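Local coordinates for HTH-type transcriptional regulator mcbR (Escherichia coli UMEA 3718-1, PDB 4P9F), which is important for biofilm formation and represses McbA expression by binding its promoter region, preventing colanic acid overproduction and mucoidy, at residues I30-A35 / M40-V45; E47-L52 / N56-A61; Q124-N129 / H161-A166; A170-H175 / I206-Q211. One frame throughout, in Å; residues are numbered along the deposited sequence.

Contact 1: I30-A35 / M40-V45; sequences ITKNLA and MSITPV
The helix-turn-helix of this GntR-family repressor is closed where Ala35, on its first helix, is met by Met40 and by Ile42 and Val45 at the start of the second. The turn is tied by one backbone bond: the N-H of Met40, a selenomethionine, points almost straight at Ala35 O (N to O 3.0 Å, 166° at the hydrogen), approaching that oxygen a little out of its carbonyl plane. Around this tie the contact is apolar. The CB of Ala35 is met by Ile42, whose CD1 comes to 3.6 Å from Ala35 CB and also lies 3.8 Å from Lys32 CA, so that it rests against one turn of the first helix. The CG2 branch of Ile42 crosses Thr31 at about a right angle, its methyl 4.1 Å from Thr31 CG2. Val45 uses both methyls. With CG1 anti to the backbone N (chi1 178°), this branch presses on the side chain of Leu34, 3.7 Å from its CD2, while CG2 faces Ala35, 3.9 Å from its CA. Replacing Val45 by an alanine would probably leave a gap beside Ala35 and Leu34 and weaken the hold of one helix on the other. Beyond the pair, Leu34 and Met40 pack on helix 6-19 through Leu14 and Val10, and the hydroxyl OG1 of Thr31 is hydrogen-bonded to Gln64 O, in the connection between strands 59-61 and 65-67, while Thr31 also touches Arg46 and Leu49 further along helix 42-54.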
loop_
_atom_site.group_PDB
_atom_site.type_symbol
_atom_site.label_atom_id
_atom_site.label_comp_id
_atom_site.label_asym_id
_atom_site.label_seq_id
_atom_site.Cartn_x
_atom_site.Cartn_y
_atom_site.Cartn_z
ATOM N N ILE A 30 19.629 -10.227 13.471
ATOM C CA ILE A 30 20.899 -10.649 12.874
ATOM C C ILE A 30 20.619 -11.775 11.879
ATOM O O ILE A 30 20.114 -12.837 12.260
ATOM C CB ILE A 30 21.931 -11.093 13.960
ATOM C CG1 ILE A 30 22.314 -9.908 14.857
ATOM C CG2 ILE A 30 23.200 -11.727 13.328
ATOM C CD1 ILE A 30 21.589 -9.868 16.166
ATOM N N THR A 31 20.867 -11.507 10.596
ATOM C CA THR A 31 20.606 -12.473 9.521
ATOM C C THR A 31 21.112 -13.894 9.850
ATOM O O THR A 31 20.381 -14.878 9.725
ATOM C CB THR A 31 21.241 -11.963 8.212
ATOM O OG1 THR A 31 20.812 -10.610 7.997
ATOM C CG2 THR A 31 20.837 -12.808 7.027
ATOM N N LYS A 32 22.359 -13.982 10.296
ATOM C CA LYS A 32 22.992 -15.248 10.649
ATOM C C LYS A 32 22.219 -16.018 11.743
ATOM O O LYS A 32 22.047 -17.235 11.643
ATOM C CB LYS A 32 24.431 -14.989 11.110
ATOM C CG LYS A 32 25.187 -16.241 11.527
ATOM C CD LYS A 32 25.454 -17.161 10.352
ATOM C CE LYS A 32 26.938 -17.201 10.006
ATOM N NZ LYS A 32 27.794 -17.632 11.156
ATOM N N ASN A 33 21.788 -15.316 12.792
ATOM C CA ASN A 33 20.971 -15.930 13.854
ATOM C C ASN A 33 19.699 -16.514 13.289
ATOM O O ASN A 33 19.283 -17.605 13.657
ATOM C CB ASN A 33 20.577 -14.920 14.935
ATOM C CG ASN A 33 21.733 -14.500 15.824
ATOM O OD1 ASN A 33 22.884 -14.824 15.575
ATOM N ND2 ASN A 33 21.413 -13.748 16.869
ATOM N N LEU A 34 19.051 -15.761 12.413
ATOM C CA LEU A 34 17.778 -16.219 11.866
ATOM C C LEU A 34 18.002 -17.450 10.979
ATOM O O LEU A 34 17.235 -18.396 11.033
ATOM C CB LEU A 34 17.092 -15.105 11.070
ATOM C CG LEU A 34 15.688 -15.470 10.560
ATOM C CD1 LEU A 34 14.840 -16.083 11.676
ATOM C CD2 LEU A 34 14.996 -14.215 9.956
ATOM N N ALA A 35 19.052 -17.418 10.154
ATOM C CA ALA A 35 19.370 -18.567 9.306
ATOM C C ALA A 35 19.640 -19.813 10.173
ATOM O O ALA A 35 19.152 -20.915 9.887
ATOM C CB ALA A 35 20.571 -18.251 8.404
HETATM N N MSE A 40 18.565 -22.869 7.722
HETATM C CA MSE A 40 18.682 -22.498 6.310
HETATM C C MSE A 40 19.996 -21.840 5.968
HETATM O O MSE A 40 20.695 -21.341 6.839
HETATM C CB MSE A 40 17.581 -21.519 5.898
HETATM C CG MSE A 40 16.214 -22.121 5.817
HETATM SE SE MSE A 40 14.938 -20.766 5.222
HETATM C CE MSE A 40 13.346 -21.856 5.476
ATOM N N SER A 41 20.286 -21.792 4.670
ATOM C CA SER A 41 21.329 -20.927 4.135
ATOM C C SER A 41 21.002 -19.465 4.398
ATOM O O SER A 41 19.838 -19.086 4.528
ATOM C CB SER A 41 21.515 -21.149 2.634
ATOM O OG SER A 41 21.795 -22.511 2.401
ATOM N N ILE A 42 22.046 -18.658 4.515
ATOM C CA ILE A 42 21.915 -17.205 4.629
ATOM C C ILE A 42 21.119 -16.572 3.489
ATOM O O ILE A 42 20.370 -15.602 3.684
ATOM C CB ILE A 42 23.328 -16.544 4.628
ATOM C CG1 ILE A 42 24.088 -16.902 5.889
ATOM C CG2 ILE A 42 23.226 -15.042 4.588
ATOM C CD1 ILE A 42 23.387 -16.471 7.118
ATOM N N THR A 43 21.304 -17.115 2.289
ATOM C CA THR A 43 20.754 -16.491 1.081
ATOM C C THR A 43 19.236 -16.223 1.089
ATOM O O THR A 43 18.834 -15.080 0.906
ATOM C CB THR A 43 21.109 -17.318 -0.164
ATOM O OG1 THR A 43 22.536 -17.414 -0.258
ATOM C CG2 THR A 43 20.549 -16.656 -1.409
ATOM N N PRO A 44 18.393 -17.250 1.341
ATOM C CA PRO A 44 16.964 -16.877 1.324
ATOM C C PRO A 44 16.547 -16.008 2.519
ATOM O O PRO A 44 15.625 -15.212 2.398
ATOM C CB PRO A 44 16.234 -18.228 1.378
ATOM C CG PRO A 44 17.214 -19.174 2.058
ATOM C CD PRO A 44 18.600 -18.697 1.586
ATOM N N VAL A 45 17.249 -16.140 3.637
ATOM C CA VAL A 45 16.945 -15.345 4.836
ATOM C C VAL A 45 17.294 -13.882 4.597
ATOM O O VAL A 45 16.463 -12.995 4.817
ATOM C CB VAL A 45 17.700 -15.893 6.060
ATOM C CG1 VAL A 45 17.420 -15.022 7.292
ATOM C CG2 VAL A 45 17.246 -17.346 6.300
#

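Contact 2: E47-L52 / N56-A61; sequences EALLRL and NALSVA
Leu52, near the end of helix 42-54, meets Leu58 and Ala57 with almost every atom of its side chain. Its CB comes first, 3.7 Å from Leu58 CD1 and slightly further from the CG of the same leucine. CG stands anti to the carbonyl carbon (chi1 -69°), which sets the two methyls over Leu58 and Ala57. At the tip they part company: Leu52 CD1 stays with Leu58 CD1, again at 3.7 Å, and Leu52 CD2 turns to the methyl of Ala57, 3.9 Å from its CB. The carbonyl oxygen of Leu52 lies in the last turn of the helix, where the returning chain bonds it in a Schellman motif, with Asn56, at positive phi, as the C-prime residue. Ala57 N donates to Leu52 O over 2.8 Å, bent to 145° at the hydrogen and tilted from the carbonyl plane, and Leu58 N adds a long, weak bond of 3.4 Å to the same oxygen. The turn thereby sends the chain into strand 59-61, the start of the wing of this winged helix-turn-helix domain, and brings Leu58 back under the helix it has just left. Leu58 CD1 is shared, since one turn earlier Leu49 CD2 also touches it at 3.7 Å. Leu49 and Leu52 pack on Leu14 of helix 6-19 as well, and Leu58 on Leu29 of strand 28-30. The amide of Asn56 points out of this apolar group, its ND2 hydrogen-bonded to OE1 of Glu147 of the second subunit.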
loop_
_atom_site.group_PDB
_atom_site.type_symbol
_atom_site.label_atom_id
_atom_site.label_comp_id
_atom_site.label_asym_id
_atom_site.label_seq_id
_atom_site.Cartn_x
_atom_site.Cartn_y
_atom_site.Cartn_z
ATOM N N GLU A 47 17.574 -12.398 1.687
ATOM C CA GLU A 47 16.681 -11.843 0.667
ATOM C C GLU A 47 15.314 -11.464 1.229
ATOM O O GLU A 47 14.723 -10.443 0.835
ATOM C CB GLU A 47 16.473 -12.818 -0.505
ATOM C CG GLU A 47 17.702 -13.048 -1.350
ATOM C CD GLU A 47 17.439 -13.989 -2.527
ATOM O OE1 GLU A 47 16.374 -14.648 -2.561
ATOM O OE2 GLU A 47 18.309 -14.076 -3.415
ATOM N N ALA A 48 14.797 -12.293 2.125
ATOM C CA ALA A 48 13.491 -12.034 2.728
ATOM C C ALA A 48 13.545 -10.743 3.533
ATOM O O ALA A 48 12.660 -9.894 3.430
ATOM C CB ALA A 48 13.064 -13.217 3.619
ATOM N N LEU A 49 14.617 -10.580 4.303
ATOM C CA LEU A 49 14.795 -9.371 5.092
ATOM C C LEU A 49 14.904 -8.132 4.188
ATOM O O LEU A 49 14.311 -7.098 4.483
ATOM C CB LEU A 49 16.031 -9.516 5.987
ATOM C CG LEU A 49 15.901 -10.554 7.108
ATOM C CD1 LEU A 49 17.287 -11.003 7.598
ATOM C CD2 LEU A 49 15.120 -9.967 8.280
ATOM N N LEU A 50 15.637 -8.252 3.082
ATOM C CA LEU A 50 15.808 -7.144 2.132
ATOM C C LEU A 50 14.509 -6.812 1.424
ATOM O O LEU A 50 14.266 -5.648 1.105
ATOM C CB LEU A 50 16.910 -7.457 1.116
ATOM C CG LEU A 50 18.310 -7.384 1.732
ATOM C CD1 LEU A 50 19.382 -7.890 0.769
ATOM C CD2 LEU A 50 18.595 -5.947 2.166
ATOM N N ARG A 51 13.669 -7.824 1.193
ATOM C CA ARG A 51 12.337 -7.570 0.638
ATOM C C ARG A 51 11.528 -6.676 1.585
ATOM O O ARG A 51 10.800 -5.790 1.145
ATOM C CB ARG A 51 11.587 -8.889 0.428
ATOM C CG ARG A 51 12.070 -9.732 -0.759
ATOM C CD ARG A 51 11.198 -10.994 -0.900
ATOM N NE ARG A 51 11.636 -11.816 -2.028
ATOM C CZ ARG A 51 11.009 -12.903 -2.449
ATOM N NH1 ARG A 51 9.914 -13.323 -1.814
ATOM N NH2 ARG A 51 11.483 -13.560 -3.500
ATOM N N LEU A 52 11.666 -6.908 2.888
ATOM C CA LEU A 52 10.969 -6.100 3.875
ATOM C C LEU A 52 11.568 -4.689 3.963
ATOM O O LEU A 52 10.839 -3.700 4.113
ATOM C CB LEU A 52 10.994 -6.812 5.226
ATOM C CG LEU A 52 10.135 -8.086 5.249
ATOM C CD1 LEU A 52 10.416 -8.932 6.483
ATOM C CD2 LEU A 52 8.654 -7.715 5.214
ATOM N N ASN A 56 10.016 -0.765 3.376
ATOM C CA ASN A 56 10.178 -0.004 4.626
ATOM C C ASN A 56 9.537 -0.644 5.856
ATOM O O ASN A 56 9.195 0.042 6.818
ATOM C CB ASN A 56 9.623 1.412 4.428
ATOM C CG ASN A 56 10.378 2.162 3.354
ATOM O OD1 ASN A 56 11.593 2.151 3.341
ATOM N ND2 ASN A 56 9.660 2.751 2.413
ATOM N N ALA A 57 9.379 -1.963 5.807
ATOM C CA ALA A 57 8.880 -2.752 6.927
ATOM C C ALA A 57 9.997 -3.081 7.911
ATOM O O ALA A 57 9.742 -3.482 9.052
ATOM C CB ALA A 57 8.228 -4.029 6.425
ATOM N N LEU A 58 11.229 -3.003 7.423
ATOM C CA LEU A 58 12.419 -3.116 8.251
ATOM C C LEU A 58 13.420 -2.068 7.820
ATOM O O LEU A 58 13.302 -1.521 6.730
ATOM C CB LEU A 58 13.049 -4.511 8.126
ATOM C CG LEU A 58 12.272 -5.676 8.743
ATOM C CD1 LEU A 58 12.970 -6.971 8.364
ATOM C CD2 LEU A 58 12.212 -5.517 10.257
ATOM N N SER A 59 14.421 -1.825 8.664
ATOM C CA SER A 59 15.512 -0.917 8.338
ATOM C C SER A 59 16.854 -1.667 8.292
ATOM O O SER A 59 17.049 -2.639 9.009
ATOM C CB SER A 59 15.608 0.210 9.381
ATOM O OG SER A 59 14.434 0.997 9.393
ATOM N N VAL A 60 17.777 -1.180 7.471
ATOM C CA VAL A 60 19.136 -1.684 7.426
ATOM C C VAL A 60 19.878 -1.290 8.707
ATOM O O VAL A 60 19.710 -0.187 9.211
ATOM C CB VAL A 60 19.880 -1.119 6.205
ATOM C CG1 VAL A 60 21.355 -1.447 6.282
ATOM C CG2 VAL A 60 19.243 -1.654 4.922
ATOM N N ALA A 61 20.649 -2.222 9.259
ATOM C CA ALA A 61 21.518 -1.970 10.417
ATOM C C ALA A 61 22.963 -2.403 10.105
ATOM O O ALA A 61 23.182 -3.174 9.176
ATOM C CB ALA A 61 20.971 -2.711 11.660
#

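Contact 3: Q124-N129 / H161-A166; sequences QIINVN and HYLYEA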
loop_
_atom_site.group_PDB
_atom_site.type_symbol
_atom_site.label_atom_id
_atom_site.label_comp_id
_atom_site.label_asym_id
_atom_site.label_seq_id
_atom_site.Cartn_x
_atom_site.Cartn_y
_atom_site.Cartn_z
ATOM N N GLN A 124 -2.997 -15.423 19.925
ATOM C CA GLN A 124 -4.117 -16.005 19.201
ATOM C C GLN A 124 -5.259 -15.009 19.022
ATOM O O GLN A 124 -5.897 -14.980 17.976
ATOM C CB GLN A 124 -4.603 -17.252 19.940
ATOM C CG GLN A 124 -3.987 -18.522 19.407
ATOM C CD GLN A 124 -4.403 -18.802 17.970
ATOM O OE1 GLN A 124 -3.730 -18.391 17.010
ATOM N NE2 GLN A 124 -5.517 -19.519 17.814
ATOM N N ILE A 125 -5.502 -14.179 20.029
ATOM C CA ILE A 125 -6.469 -13.089 19.905
ATOM C C ILE A 125 -6.089 -12.158 18.746
ATOM O O ILE A 125 -6.906 -11.794 17.891
ATOM C CB ILE A 125 -6.548 -12.246 21.196
ATOM C CG1 ILE A 125 -7.131 -13.067 22.350
ATOM C CG2 ILE A 125 -7.360 -10.955 20.955
ATOM C CD1 ILE A 125 -7.155 -12.322 23.649
ATOM N N ILE A 126 -4.829 -11.759 18.738
ATOM C CA ILE A 126 -4.350 -10.879 17.691
ATOM C C ILE A 126 -4.432 -11.572 16.332
ATOM O O ILE A 126 -4.962 -11.011 15.372
ATOM C CB ILE A 126 -2.917 -10.432 17.991
ATOM C CG1 ILE A 126 -2.925 -9.554 19.252
ATOM C CG2 ILE A 126 -2.344 -9.662 16.823
ATOM C CD1 ILE A 126 -1.545 -9.151 19.746
ATOM N N ASN A 127 -3.959 -12.813 16.276
ATOM C CA ASN A 127 -3.915 -13.544 15.020
ATOM C C ASN A 127 -5.291 -13.855 14.446
ATOM O O ASN A 127 -5.528 -13.670 13.246
ATOM C CB ASN A 127 -3.120 -14.839 15.181
ATOM C CG ASN A 127 -2.910 -15.544 13.849
ATOM O OD1 ASN A 127 -2.447 -14.932 12.878
ATOM N ND2 ASN A 127 -3.226 -16.829 13.799
ATOM N N VAL A 128 -6.200 -14.320 15.297
ATOM C CA VAL A 128 -7.542 -14.642 14.826
ATOM C C VAL A 128 -8.273 -13.362 14.361
ATOM O O VAL A 128 -8.991 -13.401 13.363
ATOM C CB VAL A 128 -8.367 -15.391 15.909
ATOM C CG1 VAL A 128 -9.788 -15.614 15.435
ATOM C CG2 VAL A 128 -7.724 -16.746 16.212
ATOM N N ASN A 129 -8.082 -12.234 15.053
ATOM C CA ASN A 129 -8.670 -10.965 14.588
ATOM C C ASN A 129 -8.228 -10.641 13.155
ATOM O O ASN A 129 -9.045 -10.295 12.293
ATOM C CB ASN A 129 -8.300 -9.819 15.539
ATOM C CG ASN A 129 -8.454 -8.441 14.902
ATOM O OD1 ASN A 129 -7.471 -7.796 14.568
ATOM N ND2 ASN A 129 -9.681 -8.001 14.713
ATOM N N HIS A 161 3.386 -4.714 20.019
ATOM C CA HIS A 161 4.228 -5.435 20.970
ATOM C C HIS A 161 3.847 -5.080 22.405
ATOM O O HIS A 161 3.978 -5.900 23.312
ATOM C CB HIS A 161 5.694 -5.116 20.724
ATOM C CG HIS A 161 6.635 -5.945 21.539
ATOM N ND1 HIS A 161 6.904 -7.266 21.251
ATOM C CD2 HIS A 161 7.377 -5.638 22.631
ATOM C CE1 HIS A 161 7.780 -7.733 22.124
ATOM N NE2 HIS A 161 8.079 -6.767 22.970
ATOM N N TYR A 162 3.347 -3.864 22.582
ATOM C CA TYR A 162 2.873 -3.366 23.869
ATOM C C TYR A 162 1.778 -4.242 24.489
ATOM O O TYR A 162 1.708 -4.402 25.710
ATOM C CB TYR A 162 2.356 -1.941 23.674
ATOM C CG TYR A 162 1.521 -1.385 24.806
ATOM C CD1 TYR A 162 2.124 -0.910 25.972
ATOM C CD2 TYR A 162 0.139 -1.312 24.705
ATOM C CE1 TYR A 162 1.375 -0.382 26.991
ATOM C CE2 TYR A 162 -0.624 -0.784 25.731
ATOM C CZ TYR A 162 -0.002 -0.325 26.871
ATOM O OH TYR A 162 -0.764 0.193 27.888
ATOM N N LEU A 163 0.946 -4.835 23.639
ATOM C CA LEU A 163 -0.171 -5.668 24.092
ATOM C C LEU A 163 0.246 -6.864 24.950
ATOM O O LEU A 163 -0.438 -7.210 25.923
ATOM C CB LEU A 163 -0.969 -6.176 22.886
ATOM C CG LEU A 163 -1.595 -5.083 22.013
ATOM C CD1 LEU A 163 -2.316 -5.674 20.800
ATOM C CD2 LEU A 163 -2.537 -4.230 22.850
ATOM N N TYR A 164 1.365 -7.488 24.602
ATOM C CA TYR A 164 1.779 -8.689 25.298
ATOM C C TYR A 164 2.216 -8.382 26.718
ATOM O O TYR A 164 1.939 -9.148 27.636
ATOM C CB TYR A 164 2.910 -9.385 24.532
ATOM C CG TYR A 164 2.462 -9.930 23.196
ATOM C CD1 TYR A 164 1.828 -11.160 23.113
ATOM C CD2 TYR A 164 2.663 -9.211 22.020
ATOM C CE1 TYR A 164 1.409 -11.664 21.916
ATOM C CE2 TYR A 164 2.244 -9.712 20.795
ATOM C CZ TYR A 164 1.613 -10.944 20.754
ATOM O OH TYR A 164 1.190 -11.483 19.562
ATOM N N GLU A 165 2.812 -7.214 26.905
ATOM C CA GLU A 165 3.411 -6.872 28.184
ATOM C C GLU A 165 2.407 -6.229 29.127
ATOM O O GLU A 165 2.420 -6.488 30.333
ATOM C CB GLU A 165 4.606 -5.936 27.977
ATOM N N ALA A 166 1.503 -5.425 28.582
ATOM C CA ALA A 166 0.714 -4.557 29.439
ATOM C C ALA A 166 -0.782 -4.840 29.486
ATOM O O ALA A 166 -1.448 -4.451 30.444
ATOM C CB ALA A 166 0.923 -3.112 29.000
#
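The ring of Tyr164 meets Ile126 obliquely, through the methyl CD1, while the carbonyl oxygen of His161, from the preceding turn of the same helix, lies in the ring plane at its edge. The contact belongs to the all-helical FCD domain, where helix 122-138 is joined to the short helix 161-166. Ile126 is the one residue that the longer helix contributes, and it is buried. Its CG1 stands anti to the carbonyl carbon (chi1 -66°) and the chain runs on extended (chi2 174°), which carries CD1 across to the hydroxyl end of the tyrosine, 3.8 Å from Tyr164 CZ and 3.6 Å from Tyr164 OH. The approach to OH is simple packing. The polar partner of that hydroxyl is Ile20 O, just after helix 6-19, and His161 ND1 is likewise hydrogen-bonded to Gly21 O. The short helix therefore grips the chain as it leaves the first helix of the DNA-binding part, and Ile126 CD1 packs against the tyrosine that makes one of these bonds. Tyr164 also packs on Met122 and Glu123 at the start of helix 122-138. On the side of Leu163, which packs in turn on Ile208 and Leu209 of helix 191-210, methyl meets methyl: Leu163 CD1 is 3.7 Å from Ile126 CD1.

Contact 4: A170-H175 / I206-Q211; sequences AELREH and IAILYQ
Apolar packing joins Leu172 and Ile208, the latter reaching out from helix 191-210 to the loop that leads into helix 177-187 of the FCD domain. The touching atoms are two methyls, Leu172 CD2 and Ile208 CD1, 3.6 Å apart. Ile208 spans the gap because its chain is fully extended, with CG1 anti to the carbonyl carbon (chi1 -57°) and CD1 trans beyond it (chi2 174°), so that its terminal methyl alone makes the contact. A second contact is between this same methyl and an aromatic ring: His175 and Ile208 reach toward each other from their own segments, the ring's NE2 lying 3.7 Å and its CD2 3.9 Å from Ile208 CD1, with the methyl approaching the imidazole obliquely. CD1 thus rests against two neighbours of the same loop, a leucine methyl and the NE2 side of a histidine ring. The hydrogen bonds near the contact lie beside it rather than across it. His175 N is bonded to Leu172 O over 3.0 Å, a turn that brings the two residues to the same side of the loop, and His175 O accepts a bond from Gln204 NE2, a second tie between the loop and helix 191-210 one turn before Ile208. Around the methyls, Leu172 and Ile208 both pack on Ile167, and Ile208 also on Leu163 of helix 161-166. Van der Waals contact of this kind has no preferred direction: it seats the loop against the helix at the domain surface, but in itself it gives the imidazole of His175 no bond that would fix its rotation about CB-CG.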
loop_
_atom_site.group_PDB
_atom_site.type_symbol
_atom_site.label_atom_id
_atom_site.label_comp_id
_atom_site.label_asym_id
_atom_site.label_seq_id
_atom_site.Cartn_x
_atom_site.Cartn_y
_atom_site.Cartn_z
ATOM N N ALA A 170 -8.272 -10.489 29.785
ATOM C CA ALA A 170 -9.556 -10.557 30.472
ATOM C C ALA A 170 -10.336 -9.252 30.315
ATOM O O ALA A 170 -11.566 -9.240 30.380
ATOM C CB ALA A 170 -9.355 -10.870 31.936
ATOM N N GLU A 171 -9.609 -8.153 30.124
ATOM C CA GLU A 171 -10.223 -6.837 29.964
ATOM C C GLU A 171 -10.674 -6.595 28.526
ATOM O O GLU A 171 -11.094 -5.492 28.174
ATOM C CB GLU A 171 -9.243 -5.742 30.393
ATOM N N LEU A 172 -10.566 -7.619 27.689
ATOM C CA LEU A 172 -10.970 -7.499 26.292
ATOM C C LEU A 172 -12.274 -8.240 26.006
ATOM O O LEU A 172 -12.725 -8.288 24.862
ATOM C CB LEU A 172 -9.867 -8.038 25.386
ATOM C CG LEU A 172 -8.466 -7.428 25.502
ATOM C CD1 LEU A 172 -7.514 -8.104 24.522
ATOM C CD2 LEU A 172 -8.511 -5.928 25.246
ATOM N N ARG A 173 -12.916 -8.728 27.063
ATOM C CA ARG A 173 -14.088 -9.587 26.931
ATOM C C ARG A 173 -15.187 -8.934 26.103
ATOM O O ARG A 173 -15.699 -9.531 25.156
ATOM C CB ARG A 173 -14.618 -9.967 28.315
ATOM C CG ARG A 173 -15.865 -10.835 28.300
ATOM C CD ARG A 173 -15.653 -12.123 27.529
ATOM N NE ARG A 173 -16.816 -13.000 27.617
ATOM C CZ ARG A 173 -17.849 -12.955 26.783
ATOM N NH1 ARG A 173 -17.866 -12.071 25.793
ATOM N NH2 ARG A 173 -18.867 -13.794 26.939
ATOM N N GLU A 174 -15.513 -7.692 26.440
ATOM C CA GLU A 174 -16.628 -6.996 25.817
ATOM C C GLU A 174 -16.332 -6.571 24.376
ATOM O O GLU A 174 -17.243 -6.269 23.603
ATOM C CB GLU A 174 -16.979 -5.778 26.666
ATOM C CG GLU A 174 -18.330 -5.175 26.386
ATOM C CD GLU A 174 -18.728 -4.155 27.435
ATOM O OE1 GLU A 174 -19.619 -3.340 27.146
ATOM O OE2 GLU A 174 -18.153 -4.172 28.546
ATOM N N HIS A 175 -15.057 -6.605 24.009
ATOM C CA HIS A 175 -14.596 -6.191 22.684
ATOM C C HIS A 175 -15.032 -7.163 21.575
ATOM O O HIS A 175 -14.961 -6.838 20.390
ATOM C CB HIS A 175 -13.068 -6.052 22.699
ATOM C CG HIS A 175 -12.578 -4.868 23.478
ATOM N ND1 HIS A 175 -12.749 -4.760 24.846
ATOM C CD2 HIS A 175 -11.907 -3.762 23.095
ATOM C CE1 HIS A 175 -12.223 -3.626 25.261
ATOM N NE2 HIS A 175 -11.701 -2.997 24.225
ATOM N N ILE A 206 -7.560 0.562 18.536
ATOM C CA ILE A 206 -6.590 1.652 18.481
ATOM C C ILE A 206 -6.456 2.350 19.836
ATOM O O ILE A 206 -5.347 2.693 20.266
ATOM C CB ILE A 206 -7.001 2.687 17.390
ATOM C CG1 ILE A 206 -6.762 2.118 15.983
ATOM C CG2 ILE A 206 -6.242 4.002 17.517
ATOM C CD1 ILE A 206 -7.438 2.945 14.884
ATOM N N ALA A 207 -7.585 2.542 20.511
ATOM C CA ALA A 207 -7.604 3.186 21.813
ATOM C C ALA A 207 -6.701 2.440 22.796
ATOM O O ALA A 207 -6.010 3.044 23.621
ATOM C CB ALA A 207 -9.036 3.258 22.343
ATOM N N ILE A 208 -6.706 1.119 22.695
ATOM C CA ILE A 208 -5.831 0.287 23.503
ATOM C C ILE A 208 -4.361 0.514 23.149
ATOM O O ILE A 208 -3.509 0.608 24.038
ATOM C CB ILE A 208 -6.178 -1.201 23.326
ATOM C CG1 ILE A 208 -7.639 -1.441 23.693
ATOM C CG2 ILE A 208 -5.265 -2.080 24.186
ATOM C CD1 ILE A 208 -8.093 -2.843 23.422
ATOM N N LEU A 209 -4.067 0.606 21.856
ATOM C CA LEU A 209 -2.683 0.778 21.430
ATOM C C LEU A 209 -2.101 2.099 21.898
ATOM O O LEU A 209 -0.918 2.165 22.212
ATOM C CB LEU A 209 -2.554 0.694 19.905
ATOM C CG LEU A 209 -2.886 -0.644 19.256
ATOM C CD1 LEU A 209 -2.547 -0.599 17.778
ATOM C CD2 LEU A 209 -2.124 -1.777 19.963
ATOM N N TYR A 210 -2.924 3.144 21.956
ATOM C CA TYR A 210 -2.414 4.473 22.296
ATOM C C TYR A 210 -1.975 4.569 23.744
ATOM O O TYR A 210 -1.223 5.473 24.094
ATOM C CB TYR A 210 -3.454 5.555 22.012
ATOM C CG TYR A 210 -3.467 6.010 20.581
ATOM C CD1 TYR A 210 -3.303 5.099 19.559
ATOM C CD2 TYR A 210 -3.670 7.345 20.246
ATOM C CE1 TYR A 210 -3.326 5.490 18.245
ATOM C CE2 TYR A 210 -3.696 7.749 18.918
ATOM C CZ TYR A 210 -3.524 6.802 17.923
ATOM O OH TYR A 210 -3.544 7.134 16.587
ATOM N N GLN A 211 -2.395 3.619 24.575
ATOM C CA GLN A 211 -2.015 3.666 25.985
ATOM C C GLN A 211 -0.487 3.573 26.145
ATOM O O GLN A 211 0.051 3.961 27.171
ATOM C CB GLN A 211 -2.675 2.527 26.764
ATOM C CG GLN A 211 -4.204 2.514 26.774
ATOM C CD GLN A 211 -4.768 1.258 27.458
ATOM O OE1 GLN A 211 -4.018 0.409 27.955
ATOM N NE2 GLN A 211 -6.090 1.131 27.465
#

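In the fold
Contact 2 is the most buried of the four, contacts 1 and 3 are partly buried, and contact 4 lies at the surface. Contacts 1 and 2 share helix 42-54 and meet where Thr31 OG1 packs on Leu49 CD1 (3.6 Å); both add backbone bonds to a carbonyl in the last turns of a helix to their apolar packing: one in contact 1, a stronger and a weak one in contact 2. Contacts 3 and 4, in the helical FCD domain, join parts more than thirty residues apart through side chains alone, and touch each other at Leu163 CD2 and Ile208 CG2 (3.7 Å). Contacts 1 and 4 lie on opposite sides of the chain's centre, their own centres about 36 Å apart.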